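Local atomic coordinates of uncharacterized protein (Exiguobacterium sibiricum, PDB entry 3B77), a protein that is of unknown function but carries a bacterial pleckstrin homology (PH) domain joined to a helical region that probably serves oligomerisation. Residues A[110-113]-A[114-118]; A[119-122]-A[123-127]. All coordinates share one frame; numbering follows the deposited sequence.

Interaction 1 of 2, residues A[110-113]-A[114-118]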
loop_
_atom_site.group_PDB
_atom_site.type_symbol
_atom_site.label_atom_id
_atom_site.label_comp_id
_atom_site.label_asym_id
_atom_site.label_seq_id
_atom_site.Cartn_x
_atom_site.Cartn_y
_atom_site.Cartn_z
ATOM N N HIS A 110 23.245 12.361 62.245
ATOM C CA HIS A 110 23.679 13.036 61.027
ATOM C C HIS A 110 23.525 12.180 59.781
ATOM O O HIS A 110 23.104 12.672 58.737
ATOM C CB HIS A 110 25.144 13.456 61.162
ATOM C CG HIS A 110 25.387 14.411 62.280
ATOM N ND1 HIS A 110 25.948 14.028 63.479
ATOM C CD2 HIS A 110 25.112 15.730 62.392
ATOM C CE1 HIS A 110 26.016 15.075 64.275
ATOM N NE2 HIS A 110 25.516 16.119 63.640
ATOM N N VAL A 111 23.889 10.905 59.896
ATOM C CA VAL A 111 23.741 9.968 58.791
ATOM C C VAL A 111 22.265 9.811 58.413
ATOM O O VAL A 111 21.936 9.650 57.235
ATOM C CB VAL A 111 24.342 8.564 59.092
ATOM C CG1 VAL A 111 24.405 7.741 57.809
ATOM C CG2 VAL A 111 25.736 8.668 59.677
ATOM N N LYS A 112 21.376 9.868 59.400
ATOM C CA LYS A 112 19.957 9.767 59.121
ATOM C C LYS A 112 19.529 10.983 58.312
ATOM O O LYS A 112 18.631 10.873 57.508
ATOM C CB LYS A 112 19.098 9.641 60.405
ATOM C CG LYS A 112 18.423 10.978 60.851
ATOM C CD LYS A 112 17.635 10.866 62.162
ATOM C CE LYS A 112 16.855 12.183 62.475
ATOM N NZ LYS A 112 17.669 13.452 62.321
ATOM N N ASP A 113 20.136 12.143 58.530
ATOM C CA ASP A 113 19.794 13.313 57.721
ATOM C C ASP A 113 20.257 13.157 56.268
ATOM O O ASP A 113 19.609 13.647 55.361
ATOM C CB ASP A 113 20.375 14.612 58.314
ATOM C CG ASP A 113 19.723 15.011 59.641
ATOM O OD1 ASP A 113 18.631 14.457 59.986
ATOM O OD2 ASP A 113 20.313 15.910 60.318
ATOM N N LEU A 114 21.394 12.509 56.059
ATOM C CA LEU A 114 21.873 12.248 54.716
ATOM C C LEU A 114 20.935 11.259 54.007
ATOM O O LEU A 114 20.574 11.438 52.846
ATOM C CB LEU A 114 23.291 11.689 54.755
ATOM C CG LEU A 114 23.992 11.432 53.410
ATOM C CD1 LEU A 114 24.126 12.704 52.606
ATOM C CD2 LEU A 114 25.345 10.812 53.647
ATOM N N TYR A 115 20.547 10.219 54.725
ATOM C CA TYR A 115 19.604 9.243 54.225
ATOM C C TYR A 115 18.388 9.965 53.673
ATOM O O TYR A 115 18.007 9.727 52.533
ATOM C CB TYR A 115 19.193 8.284 55.338
ATOM C CG TYR A 115 18.078 7.344 54.976
ATOM C CD1 TYR A 115 18.243 6.396 53.979
ATOM C CD2 TYR A 115 16.860 7.385 55.649
ATOM C CE1 TYR A 115 17.236 5.508 53.662
ATOM C CE2 TYR A 115 15.830 6.503 55.333
ATOM C CZ TYR A 115 16.013 5.563 54.337
ATOM O OH TYR A 115 14.989 4.685 54.009
ATOM N N LYS A 116 17.810 10.873 54.458
ATOM C CA LYS A 116 16.632 11.613 54.011
ATOM C C LYS A 116 16.910 12.427 52.769
ATOM O O LYS A 116 16.122 12.395 51.846
ATOM C CB LYS A 116 16.089 12.528 55.113
ATOM C CG LYS A 116 15.499 11.821 56.356
ATOM C CD LYS A 116 14.892 12.888 57.299
ATOM C CE LYS A 116 14.580 12.412 58.701
ATOM N NZ LYS A 116 13.902 13.513 59.521
ATOM N N ALA A 117 18.026 13.149 52.757
ATOM C CA ALA A 117 18.421 14.015 51.616
ATOM C C ALA A 117 18.537 13.236 50.310
ATOM O O ALA A 117 17.929 13.604 49.304
ATOM C CB ALA A 117 19.761 14.742 51.909
ATOM N N LEU A 118 19.312 12.153 50.344
ATOM C CA LEU A 118 19.523 11.298 49.173
ATOM C C LEU A 118 18.212 10.693 48.647
ATOM O O LEU A 118 17.967 10.641 47.428
ATOM C CB LEU A 118 20.526 10.196 49.512
ATOM C CG LEU A 118 21.961 10.683 49.736
ATOM C CD1 LEU A 118 22.900 9.500 50.033
ATOM C CD2 LEU A 118 22.427 11.493 48.502
#
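Leu114 donates its amide to His110 O at 3.2 Å, one turn back, and so takes its place in the run of i to i+4 bonds that a helix repeats residue by residue. Its CB rests 3.5 Å from Val111 O. CG stands anti to the backbone N (chi1 -176°), which swings the isobutyl group away from the preceding turn and leaves only the root of the side chain to touch it. Tyr115 does the same with a ring: its N binds Val111 O at 2.9 Å, its CB lies 3.4 Å from Lys112 O, which sits at the ring edge near the ring plane, and the phenol itself leads off. Lys116 is turned the other way. With CG anti to the carbonyl carbon (chi1 -67°), the methylene lies 3.5 Å from Lys112 O, the same oxygen that accepts the N-H of Lys116, and the extended chain brings its NZ near the end of Lys112. Here charges gather. Lys112 curls at its end so that NZ forms a salt bridge of 2.7 Å on the syn side of Asp113 OD1, though 30° out of the carboxylate plane, and Lys116 NZ stands 4.7 Å from Lys112 NZ. The carboxylate probably eases the repulsion between the two ammonium groups. Ala117 follows, its N bound to Asp113 O and its methyl against that carbonyl. Helix 108-146 takes the place of the C-terminal helix of a PH domain: Val111 and Leu118 pack on strands 73-79 and 87-94, Leu114 on Ile90 and on Phe32 of strand 30-35, and Leu114, Ala117 and Leu118 also meet Tyr187 of helix 184-191. Tyr115 packs on Val76 of strand 73-79 and on Leu63 of the second subunit, whose Val22 O receives a weak hydrogen bond from Lys116 NZ.

Interaction 2 of 2, residues A[119-122]-A[123-127]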
loop_
_atom_site.group_PDB
_atom_site.type_symbol
_atom_site.label_atom_id
_atom_site.label_comp_id
_atom_site.label_asym_id
_atom_site.label_seq_id
_atom_site.Cartn_x
_atom_site.Cartn_y
_atom_site.Cartn_z
ATOM N N LEU A 119 17.360 10.273 49.573
ATOM C CA LEU A 119 16.033 9.717 49.273
ATOM C C LEU A 119 15.182 10.761 48.499
ATOM O O LEU A 119 14.514 10.455 47.520
ATOM C CB LEU A 119 15.387 9.348 50.612
ATOM C CG LEU A 119 14.500 8.150 50.921
ATOM C CD1 LEU A 119 15.063 6.815 50.442
ATOM C CD2 LEU A 119 14.325 8.124 52.462
ATOM N N ALA A 120 15.251 12.006 48.940
ATOM C CA ALA A 120 14.537 13.103 48.323
ATOM C C ALA A 120 15.107 13.415 46.940
ATOM O O ALA A 120 14.359 13.669 45.995
ATOM C CB ALA A 120 14.621 14.319 49.225
ATOM N N ILE A 121 16.431 13.379 46.817
ATOM C CA ILE A 121 17.089 13.605 45.510
ATOM C C ILE A 121 16.680 12.509 44.523
ATOM O O ILE A 121 16.259 12.807 43.420
ATOM C CB ILE A 121 18.649 13.652 45.642
ATOM C CG1 ILE A 121 19.085 14.849 46.497
ATOM C CG2 ILE A 121 19.327 13.736 44.259
ATOM C CD1 ILE A 121 20.571 14.834 46.828
ATOM N N ALA A 122 16.810 11.242 44.927
ATOM C CA ALA A 122 16.421 10.120 44.062
ATOM C C ALA A 122 15.000 10.313 43.538
ATOM O O ALA A 122 14.717 10.063 42.367
ATOM C CB ALA A 122 16.523 8.792 44.817
ATOM N N GLU A 123 14.098 10.741 44.408
ATOM C CA GLU A 123 12.718 10.888 43.994
ATOM C C GLU A 123 12.536 12.005 42.961
ATOM O O GLU A 123 11.847 11.834 41.963
ATOM C CB GLU A 123 11.775 11.087 45.194
ATOM C CG GLU A 123 10.335 11.368 44.738
ATOM C CD GLU A 123 9.262 11.103 45.783
ATOM O OE1 GLU A 123 9.569 10.500 46.848
ATOM O OE2 GLU A 123 8.092 11.495 45.515
ATOM N N LYS A 124 13.146 13.147 43.203
ATOM C CA LYS A 124 13.028 14.292 42.296
ATOM C C LYS A 124 13.536 13.914 40.921
ATOM O O LYS A 124 12.933 14.300 39.912
ATOM C CB LYS A 124 13.856 15.452 42.826
ATOM C CG LYS A 124 13.770 16.733 42.027
ATOM C CD LYS A 124 12.447 17.420 42.211
ATOM C CE LYS A 124 12.479 18.821 41.622
ATOM N NZ LYS A 124 11.142 19.456 41.640
ATOM N N GLN A 125 14.634 13.149 40.881
ATOM C CA GLN A 125 15.239 12.710 39.628
ATOM C C GLN A 125 14.289 11.788 38.937
ATOM O O GLN A 125 14.040 11.953 37.754
ATOM C CB GLN A 125 16.619 12.044 39.843
ATOM C CG GLN A 125 17.678 13.027 40.343
ATOM C CD GLN A 125 19.094 12.479 40.423
ATOM O OE1 GLN A 125 19.384 11.432 41.064
ATOM N NE2 GLN A 125 20.007 13.207 39.787
ATOM N N TYR A 126 13.737 10.831 39.677
ATOM C CA TYR A 126 12.798 9.844 39.120
ATOM C C TYR A 126 11.592 10.534 38.468
ATOM O O TYR A 126 11.179 10.261 37.334
ATOM C CB TYR A 126 12.301 8.937 40.231
ATOM C CG TYR A 126 11.315 7.864 39.773
ATOM C CD1 TYR A 126 11.767 6.624 39.329
ATOM C CD2 TYR A 126 9.930 8.079 39.818
ATOM C CE1 TYR A 126 10.876 5.636 38.926
ATOM C CE2 TYR A 126 9.028 7.100 39.407
ATOM C CZ TYR A 126 9.507 5.882 38.971
ATOM O OH TYR A 126 8.627 4.885 38.570
ATOM N N GLU A 127 11.027 11.455 39.212
ATOM C CA GLU A 127 9.863 12.151 38.740
ATOM C C GLU A 127 10.221 12.931 37.481
ATOM O O GLU A 127 9.480 12.897 36.516
ATOM C CB GLU A 127 9.297 13.038 39.847
ATOM C CG GLU A 127 7.780 12.875 39.982
ATOM C CD GLU A 127 7.325 12.765 41.437
ATOM O OE1 GLU A 127 6.989 13.832 42.034
ATOM O OE2 GLU A 127 7.331 11.604 41.969
#
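Gln125 N reaches Ile121 O at 3.0 Å, with an N-H...O angle of 162°, an i to i+4 bond of helix 108-146, and the side chain of Gln125 folds back over the same turn. Because CG is anti to the carbonyl carbon (chi1 -67°), it comes to 3.4 Å from Ile121 O, and the extended chain then runs beside Ile121, pointing the same way. There the flat amide meets the CG2 branch, with OE1 3.9 Å from that methyl. OE1 itself is spent on a hydrogen bond to Ile73 N, and NE2 on a weak one to Tyr68 O, which ties the helix to the backbone at the start of strand 73-79. With alanine in place of Gln125, Ile73 N would probably lose its side-chain acceptor and the CG2 methyl of Ile121 the amide packed beside it. Around the helix, Tyr126 N binds Ala122 O at 3.0 Å, while the ring leads away to meet His70 of the second subunit with the planes steeply inclined. This helix segment thus lies among three neighbours: strand 73-79 beside Leu119 and Ile121, helix 184-191 beside Ala120, Ile121 and Lys124, and the second subunit beside Leu119, Glu123 and Tyr126.

Followed from the N terminus, the chain first builds its two antiparallel sheets and only then enters helix 108-146, where both interactions lie. Neither closes a loop, since each joins adjoining segments of one helix; they neither nest nor cross but follow in series, their centres about 14 Å apart. Interaction 1 belongs to the part buried against the sandwich, as in the capping helix of PH domains. Interaction 2 continues the helix into a more exposed part, where Gln125 bonds the first residue of strand 73-79. Helix 184-191, near the C terminus, packs along both, and so does the second subunit, tying sandwich, returning chain and partner together.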